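Local coordinates for argininosuccinate lyase (Chelativorans sp., PDB 6G3H), which probably cleaves argininosuccinate to fumarate and L-arginine, the last step of arginine biosynthesis, as a tetrameric lyase of the fumarase/aspartase superfamily, at residues F22-D27 against L335-H340. Sequence-based numbering, arbitrary orientation.
Sequences FQELYD and LIAATH. With EKQ ((2~{S})-2-[2-[[(2~{S})-1,4-bis(oxidanyl)-1,4-bis(oxidanylidene)butan-2-yl]amino]ethylamino]butanedioic acid), chain B.
Glu24 and His340 join two nearly antiparallel helices of the argininosuccinate lyase fold by a His-carboxylate hydrogen bond. ND1 of His340 donates to OE1 of Glu24 over 2.8 Å, almost straight at 166°. OE1 of Glu24 lies close to the plane of the imidazole and accepts through its syn lone pair. OE2 of Glu24 adds a weak, bent bond to the same ND1. Both carboxylate oxygens thus lie round one N-H, with the carboxylate turned 71° from the imidazole plane. The glutamate reaches this far because its chain runs extended beyond CG (chi2 -168°). A negative carboxylate so close would probably favour a protonated imidazole.

Ala337 faces the start of that side chain. Its CB lies 4.0 Å from CB of Glu24 and 3.8 Å from the backbone O of Glu24. This small methyl lets the helices close to 8.0 Å between their local axes. Next to it, CD2 of Leu25 rests on the backbone of the other helix, 3.8 Å from N of Ala338. The same methyl also touches CB of Ala337 and, more loosely, CB of Ala338.

Around this contact, Leu335 and Thr339 pack on helix 236-262, and Ile336 on helix 112-147. Leu25 touches Ser295 of helix 290-301. The next residue, Tyr26, turns away from 335-340, and its hydroxyl reaches the bound ligand EKQ. Arg294 makes a cation-pi contact with the tyrosine and also binds EKQ; Ser111 and Asn113 of the second subunit and Thr158 of the third complete part of this shared site. The phenol OH of Tyr26 donates to carboxylate O03 of EKQ over 2.6 Å, with that oxygen at the edge of the ring and in its plane.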
ATOM      1  N   PHE A  22      23.137  -0.617 -17.452  1.00 32.54           N
ATOM      2  CA  PHE A  22      23.267  -1.428 -16.248  1.00 34.26           C
ATOM      3  C   PHE A  22      23.836  -0.599 -15.103  1.00 32.71           C
ATOM      4  O   PHE A  22      23.340  -0.664 -13.971  1.00 29.74           O
ATOM      5  CB  PHE A  22      24.149  -2.642 -16.561  1.00 32.53           C
ATOM      6  CG  PHE A  22      24.323  -3.608 -15.421  1.00 33.55           C
ATOM      7  CD1 PHE A  22      23.398  -3.695 -14.394  1.00 33.84           C
ATOM      8  CD2 PHE A  22      25.432  -4.440 -15.388  1.00 32.28           C
ATOM      9  CE1 PHE A  22      23.579  -4.595 -13.359  1.00 31.70           C
ATOM     10  CE2 PHE A  22      25.616  -5.335 -14.357  1.00 33.18           C
ATOM     11  CZ  PHE A  22      24.689  -5.413 -13.341  1.00 32.06           C
ATOM     12  N   GLN A  23      24.859   0.209 -15.391  1.00 36.50           N
ATOM     13  CA  GLN A  23      25.458   1.065 -14.375  1.00 33.59           C
ATOM     14  C   GLN A  23      24.467   2.095 -13.844  1.00 32.41           C
ATOM     15  O   GLN A  23      24.550   2.485 -12.674  1.00 35.07           O
ATOM     16  CB  GLN A  23      26.690   1.762 -14.956  1.00 37.54           C
ATOM     17  CG  GLN A  23      27.418   2.686 -13.993  1.00 32.06           C
ATOM     18  CD  GLN A  23      28.054   1.939 -12.842  1.00 30.99           C
ATOM     19  OE1 GLN A  23      28.662   0.885 -13.031  1.00 31.97           O
ATOM     20  NE2 GLN A  23      27.913   2.479 -11.638  1.00 35.84           N
ATOM     21  N   GLU A  24      23.534   2.554 -14.684  1.00 28.57           N
ATOM     22  CA  GLU A  24      22.533   3.521 -14.236  1.00 28.83           C
ATOM     23  C   GLU A  24      21.846   3.064 -12.954  1.00 29.41           C
ATOM     24  O   GLU A  24      21.509   3.888 -12.096  1.00 32.65           O
ATOM     25  CB  GLU A  24      21.486   3.747 -15.327  1.00 29.97           C
ATOM     26  CG  GLU A  24      22.017   4.353 -16.614  1.00 36.37           C
ATOM     27  CD  GLU A  24      20.904   4.815 -17.530  1.00 31.24           C
ATOM     28  OE1 GLU A  24      19.904   5.367 -17.022  1.00 33.50           O
ATOM     29  OE2 GLU A  24      21.022   4.614 -18.758  1.00 33.07           O
ATOM     30  N   LEU A  25      21.615   1.755 -12.815  1.00 32.55           N
ATOM     31  CA  LEU A  25      20.918   1.243 -11.640  1.00 27.45           C
ATOM     32  C   LEU A  25      21.734   1.422 -10.367  1.00 33.84           C
ATOM     33  O   LEU A  25      21.161   1.433  -9.273  1.00 36.39           O
ATOM     34  CB  LEU A  25      20.572  -0.236 -11.833  1.00 26.79           C
ATOM     35  CG  LEU A  25      19.466  -0.537 -12.851  1.00 26.98           C
ATOM     36  CD1 LEU A  25      19.463  -2.014 -13.210  1.00 28.85           C
ATOM     37  CD2 LEU A  25      18.104  -0.118 -12.316  1.00 25.69           C
ATOM     38  N   TYR A  26      23.050   1.555 -10.486  1.00 31.26           N
ATOM     39  CA  TYR A  26      23.898   1.802  -9.331  1.00 36.09           C
ATOM     40  C   TYR A  26      24.092   3.282  -9.040  1.00 34.84           C
ATOM     41  O   TYR A  26      24.515   3.626  -7.931  1.00 39.99           O
ATOM     42  CB  TYR A  26      25.261   1.137  -9.540  1.00 33.65           C
ATOM     43  CG  TYR A  26      25.169  -0.370  -9.567  1.00 31.40           C
ATOM     44  CD1 TYR A  26      24.809  -1.040 -10.729  1.00 34.03           C
ATOM     45  CD2 TYR A  26      25.415  -1.120  -8.426  1.00 31.81           C
ATOM     46  CE1 TYR A  26      24.706  -2.417 -10.756  1.00 32.54           C
ATOM     47  CE2 TYR A  26      25.315  -2.500  -8.444  1.00 32.26           C
ATOM     48  CZ  TYR A  26      24.959  -3.141  -9.611  1.00 29.28           C
ATOM     49  OH  TYR A  26      24.858  -4.513  -9.637  1.00 29.64           O
ATOM     50  N   ASP A  27      23.776   4.162  -9.994  1.00 35.01           N
ATOM     51  CA  ASP A  27      24.095   5.580  -9.866  1.00 33.10           C
ATOM     52  C   ASP A  27      22.913   6.456  -9.464  1.00 32.22           C
ATOM     53  O   ASP A  27      23.134   7.530  -8.893  1.00 32.19           O
ATOM     54  CB  ASP A  27      24.659   6.115 -11.189  1.00 31.16           C
ATOM     55  CG  ASP A  27      25.963   5.450 -11.584  1.00 35.56           C
ATOM     56  OD1 ASP A  27      26.626   4.861 -10.706  1.00 36.88           O
ATOM     57  OD2 ASP A  27      26.325   5.523 -12.778  1.00 36.12           O
ATOM     58  N   LEU A 335      12.825   4.736 -12.001  1.00 27.73           N
ATOM     59  CA  LEU A 335      12.066   4.228 -13.138  1.00 28.86           C
ATOM     60  C   LEU A 335      12.884   4.316 -14.420  1.00 25.33           C
ATOM     61  O   LEU A 335      12.948   3.356 -15.196  1.00 29.88           O
ATOM     62  CB  LEU A 335      10.754   5.003 -13.278  1.00 28.81           C
ATOM     63  CG  LEU A 335       9.797   4.524 -14.375  1.00 29.32           C
ATOM     64  CD1 LEU A 335       8.359   4.798 -13.972  1.00 28.40           C
ATOM     65  CD2 LEU A 335      10.088   5.193 -15.720  1.00 27.86           C
ATOM     66  N   ILE A 336      13.517   5.464 -14.662  1.00 30.30           N
ATOM     67  CA  ILE A 336      14.290   5.642 -15.888  1.00 29.28           C
ATOM     68  C   ILE A 336      15.462   4.667 -15.922  1.00 28.62           C
ATOM     69  O   ILE A 336      15.723   4.018 -16.942  1.00 30.32           O
ATOM     70  CB  ILE A 336      14.760   7.104 -16.013  1.00 31.56           C
ATOM     71  CG1 ILE A 336      13.552   8.041 -16.127  1.00 29.83           C
ATOM     72  CG2 ILE A 336      15.698   7.284 -17.201  1.00 31.69           C
ATOM     73  CD1 ILE A 336      12.687   7.826 -17.355  1.00 30.98           C
ATOM     74  N   ALA A 337      16.184   4.547 -14.807  1.00 28.05           N
ATOM     75  CA  ALA A 337      17.311   3.621 -14.757  1.00 27.85           C
ATOM     76  C   ALA A 337      16.868   2.194 -15.058  1.00 30.08           C
ATOM     77  O   ALA A 337      17.565   1.455 -15.763  1.00 31.22           O
ATOM     78  CB  ALA A 337      17.987   3.694 -13.390  1.00 28.57           C
ATOM     79  N   ALA A 338      15.711   1.790 -14.530  1.00 27.76           N
ATOM     80  CA  ALA A 338      15.237   0.426 -14.739  1.00 27.43           C
ATOM     81  C   ALA A 338      14.753   0.222 -16.168  1.00 27.05           C
ATOM     82  O   ALA A 338      15.031  -0.816 -16.782  1.00 31.29           O
ATOM     83  CB  ALA A 338      14.123   0.106 -13.742  1.00 29.12           C
ATOM     84  N   THR A 339      14.025   1.197 -16.713  1.00 27.18           N
ATOM     85  CA  THR A 339      13.586   1.110 -18.102  1.00 27.19           C
ATOM     86  C   THR A 339      14.778   1.048 -19.052  1.00 33.16           C
ATOM     87  O   THR A 339      14.778   0.270 -20.012  1.00 34.38           O
ATOM     88  CB  THR A 339      12.689   2.305 -18.437  1.00 26.13           C
ATOM     89  OG1 THR A 339      11.583   2.346 -17.527  1.00 25.74           O
ATOM     90  CG2 THR A 339      12.153   2.207 -19.854  1.00 30.61           C
ATOM     91  N   HIS A 340      15.803   1.864 -18.798  1.00 28.38           N
ATOM     92  CA  HIS A 340      17.018   1.817 -19.607  1.00 30.51           C
ATOM     93  C   HIS A 340      17.708   0.467 -19.483  1.00 29.79           C
ATOM     94  O   HIS A 340      18.114  -0.132 -20.486  1.00 33.42           O
ATOM     95  CB  HIS A 340      17.970   2.939 -19.183  1.00 32.45           C
ATOM     96  CG  HIS A 340      17.561   4.298 -19.661  1.00 35.52           C
ATOM     97  ND1 HIS A 340      18.145   5.456 -19.193  1.00 35.97           N
ATOM     98  CD2 HIS A 340      16.635   4.686 -20.569  1.00 31.55           C
ATOM     99  CE1 HIS A 340      17.592   6.498 -19.789  1.00 34.44           C
ATOM    100  NE2 HIS A 340      16.672   6.057 -20.628  1.00 34.58           N
TER
HETATM  101  C10 EKQ B 601      26.759 -13.138  -4.386  1.00 35.41           C
HETATM  102  C15 EKQ B 601      25.782 -14.247  -4.799  1.00 36.62           C
HETATM  103  O01 EKQ B 601      22.976  -5.307  -6.691  1.00 38.30           O
HETATM  104  C02 EKQ B 601      24.107  -5.975  -6.755  1.00 43.10           C
HETATM  105  O03 EKQ B 601      25.092  -5.544  -7.275  1.00 36.02           O
HETATM  106  C04 EKQ B 601      24.049  -7.331  -6.111  1.00 31.96           C
HETATM  107  C05 EKQ B 601      25.417  -7.762  -5.606  1.00 36.52           C
HETATM  108  N06 EKQ B 601      25.587  -9.254  -5.690  1.00 34.52           N
HETATM  109  C07 EKQ B 601      24.477 -10.111  -5.186  1.00 33.75           C
HETATM  110  C08 EKQ B 601      24.840 -11.570  -5.055  1.00 34.00           C
HETATM  111  N09 EKQ B 601      25.996 -11.863  -4.156  1.00 33.07           N
HETATM  112  C11 EKQ B 601      27.588 -13.471  -3.154  1.00 34.81           C
HETATM  113  C12 EKQ B 601      28.817 -12.618  -3.065  1.00 39.03           C
HETATM  114  O13 EKQ B 601      29.081 -11.779  -3.867  1.00 38.78           O
HETATM  115  O14 EKQ B 601      29.567 -12.874  -2.016  1.00 38.78           O
HETATM  116  O16 EKQ B 601      25.959 -14.717  -5.948  1.00 36.28           O
HETATM  117  O17 EKQ B 601      24.906 -14.604  -3.997  1.00 34.13           O
HETATM  118  C18 EKQ B 601      25.686  -7.310  -4.167  1.00 39.69           C
HETATM  119  O19 EKQ B 601      26.291  -8.132  -3.436  1.00 39.27           O
HETATM  120  O20 EKQ B 601      25.291  -6.186  -3.827  1.00 39.08           O